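Local coordinates for protein ribonucleotide monophosphatase NagD (Escherichia coli, PDB 2C4N) that removes phosphate by hydrolysis from ribonucleoside 5'-monophosphates, and probably from a wider range of phosphorylated substrates, with a divalent metal such as magnesium, at residues A[127-131]-A[162-167]; A[140-145]-A[171-177]; A[28-32]-A[61-65]; A[196-202]-A[215-220]; A[84-89]-A[102-108]. Numbering follows the deposited sequence.

Contact 1: residues A[127-131]-A[162-167]; sequences MHKAA and GIEKIS
This is a buried helix-helix contact in the cap domain of the HAD fold. It joins helix 124-135 to the C-terminal end of helix 156-167. The two short axes approach to 8.7 Å and cross at -50°, with N-to-C directions 50° apart. Both segments have regular helical backbones. The closest CA pair is A131 and I163, 4.8 Å apart, an approach helped by the small A130 and A131. I163 (m, t) lies across them: its CD1 is 3.5 Å from A130 CB, and CG2 is 3.9 Å from A131 N. I166 (m, t) places CG2 3.6 Å from A131 CB. M127 (t, t, m) reaches the other helix, with SD 3.9 Å from G162 CA and I166 CD1. A CB on G162 would clash with this sulphur. No hydrogen bond crosses the interface. S167 OG (chi1 p) bonds to I163 O at 2.8 Å. A130 also touches V114, and I163 touches F140 and V116. This is the packing of neighbouring helices on one face of an alpha/beta sheet.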
# COMPACT_ATOMS: atom_id res chain seq x y z
N MET A 127 3.01 14.25 17.19
CA MET A 127 2.31 13.30 16.33
C MET A 127 0.83 13.31 16.67
O MET A 127 -0.03 13.31 15.79
CB MET A 127 2.87 11.89 16.52
CG MET A 127 2.33 10.88 15.51
SD MET A 127 2.69 9.15 15.91
CE MET A 127 4.47 9.13 15.89
N HIS A 128 0.55 13.33 17.97
CA HIS A 128 -0.82 13.34 18.48
C HIS A 128 -1.59 14.57 17.99
O HIS A 128 -2.65 14.45 17.39
CB HIS A 128 -0.81 13.32 20.01
CG HIS A 128 -2.16 13.50 20.63
ND1 HIS A 128 -2.34 14.19 21.81
CD2 HIS A 128 -3.38 13.07 20.25
CE1 HIS A 128 -3.62 14.18 22.13
NE2 HIS A 128 -4.28 13.51 21.20
N LYS A 129 -1.05 15.75 18.26
CA LYS A 129 -1.70 16.99 17.84
C LYS A 129 -1.87 17.09 16.34
O LYS A 129 -2.94 17.45 15.85
CB LYS A 129 -0.93 18.21 18.35
CG LYS A 129 -0.92 18.37 19.86
CD LYS A 129 -0.36 19.74 20.22
CE LYS A 129 -0.07 19.88 21.70
NZ LYS A 129 0.52 21.22 22.00
N ALA A 130 -0.82 16.77 15.60
CA ALA A 130 -0.88 16.83 14.14
C ALA A 130 -1.97 15.89 13.63
O ALA A 130 -2.77 16.26 12.77
CB ALA A 130 0.48 16.46 13.54
N ALA A 131 -2.00 14.68 14.17
CA ALA A 131 -3.00 13.70 13.75
C ALA A 131 -4.40 14.18 14.09
O ALA A 131 -5.33 14.04 13.29
CB ALA A 131 -2.72 12.35 14.43
N GLY A 162 3.48 8.42 11.01
CA GLY A 162 2.60 8.21 12.15
C GLY A 162 1.33 9.04 12.07
O GLY A 162 0.25 8.59 12.42
N ILE A 163 1.47 10.28 11.60
CA ILE A 163 0.34 11.18 11.46
C ILE A 163 -0.66 10.64 10.44
O ILE A 163 -1.87 10.68 10.65
CB ILE A 163 0.81 12.60 11.04
CG1 ILE A 163 1.73 13.17 12.12
CG2 ILE A 163 -0.39 13.51 10.82
CD1 ILE A 163 2.57 14.35 11.66
N GLU A 164 -0.14 10.13 9.32
CA GLU A 164 -0.98 9.56 8.27
C GLU A 164 -1.70 8.31 8.77
O GLU A 164 -2.89 8.11 8.50
CB GLU A 164 -0.13 9.18 7.05
CG GLU A 164 0.65 10.32 6.44
CD GLU A 164 1.51 9.88 5.26
OE1 GLU A 164 0.95 9.53 4.21
OE2 GLU A 164 2.75 9.89 5.40
N LYS A 165 -0.97 7.47 9.50
CA LYS A 165 -1.52 6.23 10.04
C LYS A 165 -2.72 6.47 10.96
O LYS A 165 -3.74 5.79 10.87
CB LYS A 165 -0.43 5.48 10.83
CG LYS A 165 -0.38 3.99 10.59
CD LYS A 165 -0.07 3.70 9.13
CE LYS A 165 0.77 2.44 8.97
NZ LYS A 165 1.34 2.32 7.59
N ILE A 166 -2.58 7.45 11.85
CA ILE A 166 -3.63 7.79 12.80
C ILE A 166 -4.82 8.51 12.16
O ILE A 166 -5.97 8.16 12.41
CB ILE A 166 -3.08 8.68 13.94
CG1 ILE A 166 -1.99 7.94 14.70
CG2 ILE A 166 -4.22 9.09 14.89
CD1 ILE A 166 -1.23 8.79 15.70
N SER A 167 -4.53 9.50 11.32
CA SER A 167 -5.59 10.28 10.68
C SER A 167 -6.21 9.64 9.45
O SER A 167 -7.34 9.97 9.09
CB SER A 167 -5.05 11.66 10.29
OG SER A 167 -4.09 11.56 9.25

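Contact 2: residues A[140-145]-A[171-177]; sequences FIATNP and PFYVGKP. With PO4 (phosphate ion), chain C; PO4 (phosphate ion), chain D.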
# COMPACT_ATOMS: atom_id res chain seq x y z
N PHE A 140 -3.33 19.42 5.34
CA PHE A 140 -2.09 18.68 5.58
C PHE A 140 -1.01 18.89 4.49
O PHE A 140 -1.14 18.40 3.37
CB PHE A 140 -2.48 17.19 5.70
CG PHE A 140 -1.42 16.31 6.32
CD1 PHE A 140 -0.32 16.83 7.00
CD2 PHE A 140 -1.56 14.92 6.25
CE1 PHE A 140 0.63 15.98 7.60
CE2 PHE A 140 -0.63 14.07 6.84
CZ PHE A 140 0.47 14.59 7.51
N ILE A 141 0.04 19.62 4.85
CA ILE A 141 1.14 19.93 3.93
C ILE A 141 2.47 19.45 4.52
O ILE A 141 2.70 19.59 5.72
CB ILE A 141 1.29 21.46 3.70
CG1 ILE A 141 -0.08 22.10 3.45
CG2 ILE A 141 2.24 21.72 2.55
CD1 ILE A 141 -0.76 21.62 2.20
N ALA A 142 3.34 18.91 3.67
CA ALA A 142 4.64 18.43 4.13
C ALA A 142 5.72 18.92 3.15
O ALA A 142 5.48 18.98 1.95
CB ALA A 142 4.65 16.90 4.20
N THR A 143 6.89 19.25 3.67
CA THR A 143 7.96 19.76 2.82
C THR A 143 8.53 18.78 1.79
O THR A 143 8.71 19.15 0.63
CB THR A 143 9.14 20.33 3.66
OG1 THR A 143 9.67 19.31 4.52
CG2 THR A 143 8.66 21.50 4.51
N ASN A 144 8.80 17.55 2.19
CA ASN A 144 9.36 16.57 1.25
C ASN A 144 9.05 15.14 1.68
O ASN A 144 8.98 14.84 2.87
CB ASN A 144 10.88 16.79 1.12
CG ASN A 144 11.62 16.65 2.44
OD1 ASN A 144 11.36 17.38 3.40
ND2 ASN A 144 12.56 15.71 2.50
N PRO A 145 8.88 14.22 0.71
CA PRO A 145 8.56 12.82 0.99
C PRO A 145 9.69 11.90 1.45
O PRO A 145 9.44 10.78 1.88
CB PRO A 145 7.95 12.35 -0.33
CG PRO A 145 8.78 13.10 -1.34
CD PRO A 145 8.92 14.49 -0.74
N PRO A 171 -0.45 13.82 3.27
CA PRO A 171 -0.21 15.24 3.03
C PRO A 171 0.13 15.51 1.58
O PRO A 171 0.39 14.58 0.80
CB PRO A 171 0.98 15.53 3.92
CG PRO A 171 1.82 14.27 3.72
CD PRO A 171 0.76 13.16 3.79
N PHE A 172 0.13 16.78 1.23
CA PHE A 172 0.53 17.20 -0.09
C PHE A 172 2.01 17.49 0.13
O PHE A 172 2.36 18.37 0.94
CB PHE A 172 -0.18 18.49 -0.50
CG PHE A 172 0.35 19.09 -1.78
CD1 PHE A 172 0.04 18.53 -3.01
CD2 PHE A 172 1.20 20.19 -1.74
CE1 PHE A 172 0.57 19.05 -4.19
CE2 PHE A 172 1.74 20.72 -2.91
CZ PHE A 172 1.42 20.15 -4.14
N TYR A 173 2.89 16.76 -0.55
CA TYR A 173 4.32 16.97 -0.43
C TYR A 173 4.71 18.05 -1.43
O TYR A 173 4.42 17.94 -2.62
CB TYR A 173 5.11 15.69 -0.72
CG TYR A 173 5.06 14.67 0.40
CD1 TYR A 173 4.33 13.49 0.27
CD2 TYR A 173 5.76 14.88 1.59
CE1 TYR A 173 4.29 12.55 1.30
CE2 TYR A 173 5.74 13.94 2.62
CZ TYR A 173 5.00 12.78 2.47
OH TYR A 173 4.98 11.87 3.50
N VAL A 174 5.36 19.10 -0.94
CA VAL A 174 5.76 20.21 -1.79
C VAL A 174 6.99 19.91 -2.64
O VAL A 174 7.08 20.35 -3.78
CB VAL A 174 6.03 21.48 -0.93
CG1 VAL A 174 6.57 22.61 -1.80
CG2 VAL A 174 4.74 21.92 -0.23
N GLY A 175 7.93 19.16 -2.08
CA GLY A 175 9.16 18.86 -2.80
C GLY A 175 9.08 17.79 -3.88
O GLY A 175 8.02 17.22 -4.13
N LYS A 176 10.22 17.52 -4.52
CA LYS A 176 10.30 16.50 -5.57
C LYS A 176 9.81 15.19 -4.97
O LYS A 176 10.00 14.94 -3.78
CB LYS A 176 11.76 16.33 -6.02
CG LYS A 176 12.41 17.57 -6.61
CD LYS A 176 13.91 17.35 -6.79
CE LYS A 176 14.64 17.34 -5.45
NZ LYS A 176 16.04 16.82 -5.58
N PRO A 177 9.21 14.30 -5.78
CA PRO A 177 8.95 14.35 -7.22
C PRO A 177 7.78 15.22 -7.69
O PRO A 177 7.45 15.23 -8.87
CB PRO A 177 8.76 12.89 -7.58
CG PRO A 177 8.05 12.36 -6.37
CD PRO A 177 8.83 12.99 -5.23
P PO4 C . 15.80 13.60 -3.25
O1 PO4 C . 16.54 14.51 -2.34
O2 PO4 C . 16.43 12.25 -3.21
O3 PO4 C . 14.39 13.49 -2.81
O4 PO4 C . 15.85 14.13 -4.63
P PO4 D . 18.76 16.88 -2.62
O1 PO4 D . 19.50 18.16 -2.79
O2 PO4 D . 17.35 17.06 -3.04
O3 PO4 D . 19.38 15.83 -3.43
O4 PO4 D . 18.80 16.48 -1.19
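Two prolines lie over aromatic rings in a reciprocal pattern. P171 CB sits 3.3 Å from the centroid of the F140 ring, and P145 CB sits 3.7 Å from that of the Y173 ring. Both are CH-pi contacts, almost along the ring normal. Each segment gives one ring and one proline. A142 CB fills the space between, 3.9 Å from P171 CG and 3.5 Å from Y173 CD2. I141 lies on the other face, where its CG2 meets V174 CG2 at 3.7 Å. The backbones pair in parallel, I141 with F172 and A142 with Y173. F172 N bonds to F140 O (3.0 Å), A142 N to F172 O (3.0 Å) and V174 N to A142 O (2.9 Å). Past the strands T143 and V174 leave the extended conformation, and a bent bond, G175 N to T143 O (2.8 Å), joins the loops. The chain turns off through K176 and a cis peptide before P177. K176 NZ bonds O4 of one phosphate and O2 of the other, each at 2.9 Å, and forms salt bridges with D9 and D206. This fits its probable role in substrate binding. The contact pairs the two strands of the beta-alpha-beta unit 139-142, 156-167, 172-173. Helix 156-167 covers the face with F140 and A142, helix 71-80 meets T143 and V174, and strand 105-116 pairs with the other edge of strand 139-142.

Contact 3: residues A[28-32]-A[61-65]; sequences LHGIM and VDVPD
Residues 28-32 form regular helix, with M32 N bonded to L28 O at 3.0 Å. Residues 61-65 run extended from V61 to P64, with phi/psi of -144/158 at V63, and turn at D65 (-60/-37). The contact lies in the Rossmann-like core domain of the HAD fold. It packs helix 24-33 against the loop between helix 49-58 and strand 68-70. The backbones stay apart: the nearest CA pair, L28 and V63, is 8.1 Å distant. Side chains bridge the gap. L28 (m, t) points at the loop, and its CD1 meets V61 CG1 at 4.0 Å and V63 CG1 at 3.9 Å. One turn later M32 (m, t, m) brings CE to 3.6 Å from V63 CG1 and SD to 4.0 Å from P64 CD. V63 therefore touches both residues of the helix ridge. L28 also rests on L38 and L40 of strand 38-42, and V61 and V63 rest on F56 of helix 49-58. H29 (chi1 m, chi2 -48°) lies at the rim, with CE1 3.2 Å from D62 O. No direct hydrogen bond crosses. A water joins the two segments, 2.7 Å from H29 NE2 and accepting from D62 N at 2.8 Å.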
# COMPACT_ATOMS: atom_id res chain seq x y z
N LEU A 28 29.16 25.81 -12.13
CA LEU A 28 28.29 26.90 -11.70
C LEU A 28 28.76 28.27 -12.18
O LEU A 28 27.96 29.07 -12.66
CB LEU A 28 28.18 26.89 -10.17
CG LEU A 28 27.51 25.64 -9.58
CD1 LEU A 28 27.42 25.78 -8.06
CD2 LEU A 28 26.12 25.47 -10.18
N HIS A 29 30.06 28.54 -12.06
CA HIS A 29 30.60 29.82 -12.50
C HIS A 29 30.37 30.02 -13.99
O HIS A 29 30.11 31.14 -14.44
CB HIS A 29 32.09 29.92 -12.17
CG HIS A 29 32.39 29.98 -10.71
ND1 HIS A 29 31.73 30.84 -9.85
CD2 HIS A 29 33.29 29.31 -9.95
CE1 HIS A 29 32.20 30.68 -8.63
NE2 HIS A 29 33.15 29.76 -8.66
N GLY A 30 30.46 28.94 -14.76
CA GLY A 30 30.24 29.03 -16.19
C GLY A 30 28.82 29.48 -16.49
O GLY A 30 28.59 30.30 -17.38
N ILE A 31 27.86 28.94 -15.74
CA ILE A 31 26.46 29.30 -15.92
C ILE A 31 26.21 30.75 -15.55
O ILE A 31 25.55 31.48 -16.30
CB ILE A 31 25.55 28.40 -15.06
CG1 ILE A 31 25.65 26.95 -15.55
CG2 ILE A 31 24.10 28.89 -15.13
CD1 ILE A 31 24.96 25.95 -14.65
N MET A 32 26.73 31.18 -14.41
CA MET A 32 26.53 32.55 -13.97
C MET A 32 27.23 33.54 -14.89
O MET A 32 26.70 34.62 -15.16
CB MET A 32 27.00 32.71 -12.51
CG MET A 32 26.21 31.81 -11.55
SD MET A 32 26.37 32.19 -9.80
CE MET A 32 27.85 31.36 -9.38
N VAL A 61 33.25 26.34 -2.98
CA VAL A 61 32.38 26.79 -4.06
C VAL A 61 31.67 28.07 -3.64
O VAL A 61 30.91 28.09 -2.67
CB VAL A 61 31.31 25.73 -4.41
CG1 VAL A 61 30.50 26.20 -5.61
CG2 VAL A 61 31.97 24.38 -4.70
N ASP A 62 31.90 29.15 -4.38
CA ASP A 62 31.29 30.43 -4.05
C ASP A 62 30.09 30.83 -4.90
O ASP A 62 30.22 31.02 -6.11
CB ASP A 62 32.34 31.55 -4.12
CG ASP A 62 33.50 31.33 -3.17
OD1 ASP A 62 33.28 30.79 -2.07
OD2 ASP A 62 34.63 31.71 -3.53
N VAL A 63 28.94 30.96 -4.26
CA VAL A 63 27.70 31.36 -4.93
C VAL A 63 26.89 32.24 -3.98
O VAL A 63 27.09 32.21 -2.77
CB VAL A 63 26.84 30.14 -5.34
CG1 VAL A 63 27.56 29.33 -6.40
CG2 VAL A 63 26.55 29.28 -4.12
N PRO A 64 25.98 33.06 -4.52
CA PRO A 64 25.13 33.96 -3.74
C PRO A 64 24.06 33.19 -2.95
O PRO A 64 23.66 32.09 -3.34
CB PRO A 64 24.49 34.84 -4.81
CG PRO A 64 25.45 34.75 -5.97
CD PRO A 64 25.83 33.31 -5.96
N ASP A 65 23.62 33.77 -1.83
CA ASP A 65 22.57 33.17 -0.99
C ASP A 65 21.30 33.00 -1.80
O ASP A 65 20.54 32.04 -1.63
CB ASP A 65 22.22 34.11 0.17
CG ASP A 65 23.26 34.13 1.25
OD1 ASP A 65 24.41 33.73 0.99
OD2 ASP A 65 22.92 34.58 2.37
O HOH W 1 33.92 28.91 -6.25

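Contact 4: residues A[196-202]-A[215-220]; sequences TVIVGDN and LETILV. With MG (magnesium ion), chain B; PO4 (phosphate ion), chain C.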
# COMPACT_ATOMS: atom_id res chain seq x y z
N THR A 196 14.23 25.78 -19.92
CA THR A 196 14.90 25.45 -18.67
C THR A 196 15.28 23.98 -18.61
O THR A 196 14.54 23.11 -19.07
CB THR A 196 14.01 25.79 -17.46
OG1 THR A 196 13.63 27.17 -17.53
CG2 THR A 196 14.76 25.53 -16.15
N VAL A 197 16.45 23.72 -18.05
CA VAL A 197 16.93 22.36 -17.89
C VAL A 197 17.13 22.14 -16.40
O VAL A 197 17.41 23.08 -15.65
CB VAL A 197 18.30 22.16 -18.60
CG1 VAL A 197 19.35 23.08 -17.99
CG2 VAL A 197 18.75 20.71 -18.48
N ILE A 198 16.93 20.91 -15.96
CA ILE A 198 17.17 20.60 -14.56
C ILE A 198 18.24 19.52 -14.56
O ILE A 198 18.21 18.61 -15.38
CB ILE A 198 15.91 20.07 -13.83
CG1 ILE A 198 16.30 19.63 -12.41
CG2 ILE A 198 15.27 18.92 -14.60
CD1 ILE A 198 15.11 19.39 -11.49
N VAL A 199 19.21 19.66 -13.67
CA VAL A 199 20.29 18.69 -13.54
C VAL A 199 20.08 17.99 -12.20
O VAL A 199 19.92 18.64 -11.17
CB VAL A 199 21.68 19.38 -13.53
CG1 VAL A 199 22.78 18.33 -13.42
CG2 VAL A 199 21.87 20.21 -14.79
N GLY A 200 20.07 16.66 -12.22
CA GLY A 200 19.87 15.93 -10.98
C GLY A 200 20.48 14.54 -11.02
O GLY A 200 20.85 14.05 -12.09
N ASP A 201 20.59 13.91 -9.85
CA ASP A 201 21.18 12.57 -9.76
C ASP A 201 20.16 11.48 -9.47
O ASP A 201 20.50 10.29 -9.52
CB ASP A 201 22.24 12.54 -8.67
CG ASP A 201 21.66 12.79 -7.30
OD1 ASP A 201 20.99 13.83 -7.15
OD2 ASP A 201 21.85 11.96 -6.38
N ASN A 202 18.93 11.86 -9.15
CA ASN A 202 17.89 10.88 -8.84
C ASN A 202 16.79 10.81 -9.89
O ASN A 202 15.98 11.73 -10.02
CB ASN A 202 17.26 11.20 -7.48
CG ASN A 202 16.46 10.04 -6.93
OD1 ASN A 202 15.92 9.23 -7.68
ND2 ASN A 202 16.36 9.96 -5.61
N LEU A 215 10.39 20.16 -18.55
CA LEU A 215 11.78 20.59 -18.68
C LEU A 215 12.69 19.57 -19.35
O LEU A 215 12.41 18.36 -19.33
CB LEU A 215 12.39 20.90 -17.31
CG LEU A 215 12.17 22.25 -16.60
CD1 LEU A 215 10.71 22.44 -16.28
CD2 LEU A 215 13.00 22.27 -15.33
N GLU A 216 13.77 20.06 -19.93
CA GLU A 216 14.77 19.18 -20.52
C GLU A 216 15.49 18.71 -19.26
O GLU A 216 15.62 19.46 -18.30
CB GLU A 216 15.74 19.96 -21.42
CG GLU A 216 15.23 20.17 -22.84
CD GLU A 216 16.28 20.80 -23.75
OE1 GLU A 216 17.38 21.13 -23.26
OE2 GLU A 216 15.99 20.95 -24.95
N THR A 217 15.95 17.46 -19.26
CA THR A 217 16.61 16.93 -18.08
C THR A 217 18.00 16.36 -18.33
O THR A 217 18.27 15.80 -19.39
CB THR A 217 15.76 15.81 -17.45
OG1 THR A 217 15.57 14.77 -18.42
CG2 THR A 217 14.39 16.34 -17.02
N ILE A 218 18.88 16.52 -17.35
CA ILE A 218 20.23 15.98 -17.43
C ILE A 218 20.47 15.17 -16.17
O ILE A 218 20.39 15.69 -15.06
CB ILE A 218 21.31 17.09 -17.48
CG1 ILE A 218 21.14 17.92 -18.76
CG2 ILE A 218 22.70 16.45 -17.47
CD1 ILE A 218 22.17 19.04 -18.89
N LEU A 219 20.76 13.89 -16.35
CA LEU A 219 21.04 13.02 -15.22
C LEU A 219 22.55 12.88 -15.06
O LEU A 219 23.24 12.58 -16.03
CB LEU A 219 20.45 11.62 -15.45
CG LEU A 219 20.83 10.54 -14.42
CD1 LEU A 219 20.07 10.76 -13.12
CD2 LEU A 219 20.50 9.17 -14.99
N VAL A 220 23.06 13.10 -13.85
CA VAL A 220 24.48 12.89 -13.61
C VAL A 220 24.53 11.58 -12.84
O VAL A 220 23.58 11.25 -12.12
CB VAL A 220 25.14 14.03 -12.79
CG1 VAL A 220 25.28 15.26 -13.66
CG2 VAL A 220 24.33 14.34 -11.54
MG MG B . 20.24 14.71 -5.19
P PO4 C . 15.80 13.60 -3.25
O1 PO4 C . 16.54 14.51 -2.34
O2 PO4 C . 16.43 12.25 -3.21
O3 PO4 C . 14.39 13.49 -2.81
O4 PO4 C . 15.85 14.13 -4.63
O HOH W 2 20.53 12.69 -4.05
O HOH W 3 18.16 14.13 -6.03
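Side chains of two parallel strands mesh on both faces of the core sheet. On one face V197 CG2 sits against I218 CG1 (3.7 Å) and E216 CB (4.3 Å). V199 straddles the next step, with CG2 4.2 Å from I218 CB and CG1 4.0 Å from V220 CG1. On the other face L215 CD2 fills the hollow between T196 CG2 (3.8 Å) and I198 CB (3.9 Å). I198 CG2 meets T217 CG2 at 3.6 Å. G200 offers no side chain opposite L219, whose CD1 lies 3.7 Å from D201 O. Five backbone hydrogen bonds set the register, from E216 N to T196 O (3.3 Å) through to V220 N to G200 O (3.0 Å). The first strand ends at the metal site. D201 OD1 binds magnesium at 2.3 Å, alongside D9 OD2 and the backbone O of D11, and D201 OD2 accepts from V224 N. N202 caps the following helix through R204 N, and its ND2 makes a weak bond to phosphate O2 (3.3 Å). Helix 203-212 completes the beta-alpha-beta unit. Strand 5-9 pairs with the other edge of strand 196-200, strand 239-241 flanks strand 216-220, and helix 180-189 packs on T196, I198 and L215.

Contact 5: residues A[84-89]-A[102-108]; sequences GKKAYV and AGFTITD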
# COMPACT_ATOMS: atom_id res chain seq x y z
N GLY A 84 -5.97 31.78 4.81
CA GLY A 84 -5.74 31.17 6.11
C GLY A 84 -4.27 31.37 6.42
O GLY A 84 -3.41 31.12 5.58
N LYS A 85 -3.98 31.84 7.63
CA LYS A 85 -2.59 32.08 8.01
C LYS A 85 -2.27 31.55 9.39
O LYS A 85 -1.43 32.10 10.09
CB LYS A 85 -2.28 33.57 7.93
CG LYS A 85 -2.18 34.11 6.51
CD LYS A 85 -1.09 33.37 5.74
CE LYS A 85 -1.00 33.83 4.29
NZ LYS A 85 0.17 34.71 4.03
N LYS A 86 -2.95 30.48 9.78
CA LYS A 86 -2.73 29.84 11.07
C LYS A 86 -2.30 28.41 10.81
O LYS A 86 -2.97 27.68 10.09
CB LYS A 86 -3.99 29.85 11.93
CG LYS A 86 -4.29 31.19 12.58
CD LYS A 86 -5.41 31.05 13.61
CE LYS A 86 -5.57 32.32 14.43
NZ LYS A 86 -5.94 33.50 13.60
N ALA A 87 -1.18 28.00 11.40
CA ALA A 87 -0.70 26.65 11.18
C ALA A 87 -0.04 26.01 12.39
O ALA A 87 0.60 26.68 13.20
CB ALA A 87 0.30 26.65 10.02
N TYR A 88 -0.24 24.71 12.52
CA TYR A 88 0.41 23.96 13.58
C TYR A 88 1.59 23.37 12.82
O TYR A 88 1.41 22.66 11.83
CB TYR A 88 -0.49 22.84 14.12
CG TYR A 88 0.25 21.96 15.09
CD1 TYR A 88 0.60 20.65 14.75
CD2 TYR A 88 0.68 22.45 16.33
CE1 TYR A 88 1.35 19.86 15.61
CE2 TYR A 88 1.44 21.67 17.19
CZ TYR A 88 1.77 20.37 16.83
OH TYR A 88 2.54 19.60 17.67
N VAL A 89 2.80 23.69 13.27
CA VAL A 89 3.98 23.22 12.58
C VAL A 89 4.80 22.20 13.33
O VAL A 89 5.09 22.35 14.52
CB VAL A 89 4.91 24.41 12.21
CG1 VAL A 89 6.14 23.92 11.45
CG2 VAL A 89 4.14 25.43 11.37
N ALA A 102 6.08 34.76 5.85
CA ALA A 102 4.96 34.61 4.93
C ALA A 102 3.67 35.08 5.60
O ALA A 102 2.58 34.91 5.05
CB ALA A 102 4.82 33.15 4.50
N GLY A 103 3.79 35.66 6.79
CA GLY A 103 2.64 36.17 7.51
C GLY A 103 1.86 35.19 8.35
O GLY A 103 0.72 35.47 8.74
N PHE A 104 2.45 34.04 8.66
CA PHE A 104 1.77 33.04 9.47
C PHE A 104 1.85 33.20 10.97
O PHE A 104 2.79 33.78 11.51
CB PHE A 104 2.28 31.64 9.14
CG PHE A 104 1.56 30.98 8.00
CD1 PHE A 104 1.84 31.33 6.69
CD2 PHE A 104 0.56 30.04 8.26
CE1 PHE A 104 1.14 30.73 5.63
CE2 PHE A 104 -0.14 29.44 7.21
CZ PHE A 104 0.14 29.79 5.90
N THR A 105 0.83 32.66 11.63
CA THR A 105 0.76 32.61 13.08
C THR A 105 0.91 31.11 13.31
O THR A 105 0.21 30.31 12.68
CB THR A 105 -0.61 33.08 13.61
OG1 THR A 105 -0.70 34.51 13.52
CG2 THR A 105 -0.80 32.65 15.07
N ILE A 106 1.83 30.72 14.18
CA ILE A 106 2.03 29.31 14.45
C ILE A 106 1.33 29.03 15.76
O ILE A 106 1.66 29.61 16.79
CB ILE A 106 3.54 28.98 14.51
CG1 ILE A 106 4.17 29.28 13.14
CG2 ILE A 106 3.76 27.52 14.91
CD1 ILE A 106 5.63 28.90 13.01
N THR A 107 0.34 28.14 15.72
CA THR A 107 -0.47 27.85 16.89
C THR A 107 -1.06 26.45 16.91
O THR A 107 -1.19 25.80 15.87
CB THR A 107 -1.66 28.84 16.96
OG1 THR A 107 -2.53 28.49 18.04
CG2 THR A 107 -2.45 28.79 15.65
N ASP A 108 -1.41 25.99 18.11
CA ASP A 108 -2.04 24.68 18.25
C ASP A 108 -3.50 24.91 18.64
O ASP A 108 -4.16 24.05 19.23
CB ASP A 108 -1.30 23.83 19.29
CG ASP A 108 -1.34 24.42 20.68
OD1 ASP A 108 -1.86 25.54 20.84
OD2 ASP A 108 -0.83 23.77 21.61
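A beta-alpha-beta unit of the cap domain, strand 86-90, helix 94-101 and strand 105-116, is closed by this contact. The strands pair in parallel, K86 with T105 and A87 with I106. Three backbone bonds hold them: T105 N to K85 O (2.8 Å), A87 N to T105 O (3.0 Å) and T107 N to A87 O (2.9 Å). The helix ends in a Schellman motif with G103 at C-prime, where phi is positive. K85 reaches this turn, and its NZ bonds A102 O at 2.6 Å. On the way its CD passes over the F104 ring face, 3.8 Å from the centroid, as a CH-pi contact. F104 CD2 also touches A87 CB at 3.8 Å. V89 CG2 meets I106 CD1 at 4.1 Å, beneath helix 94-101. At the far end Y88 CD2 lies 3.8 Å from D108 CB. Strand 86-90 also pairs with residues 112-115 along its other edge. Such a helical crossover between parallel neighbours is the beta-alpha-beta motif of open alpha/beta sheets, here that of the cap.

Overall arrangement
Along the chain, contact 3 closes first, then contact 5. Contacts 1 and 2 interleave, and contact 4 comes last. Contacts 3 and 4 belong to the core domain, their centres about 18 Å apart. Contacts 1 and 5, and the strands of contact 2, belong to the cap, with centres about 16 to 18 Å apart. Contacts 2 and 5 share the cap sheet. Contact 1 packs helices on it, touching contact 2 through I163 and F140 and contact 5 through the K129-D108 salt bridge. Contacts 2 and 4 meet the same phosphate, their centres about 20 Å apart. The end of the cap sheet leads through K176 to the magnesium site, where catalysis is expected.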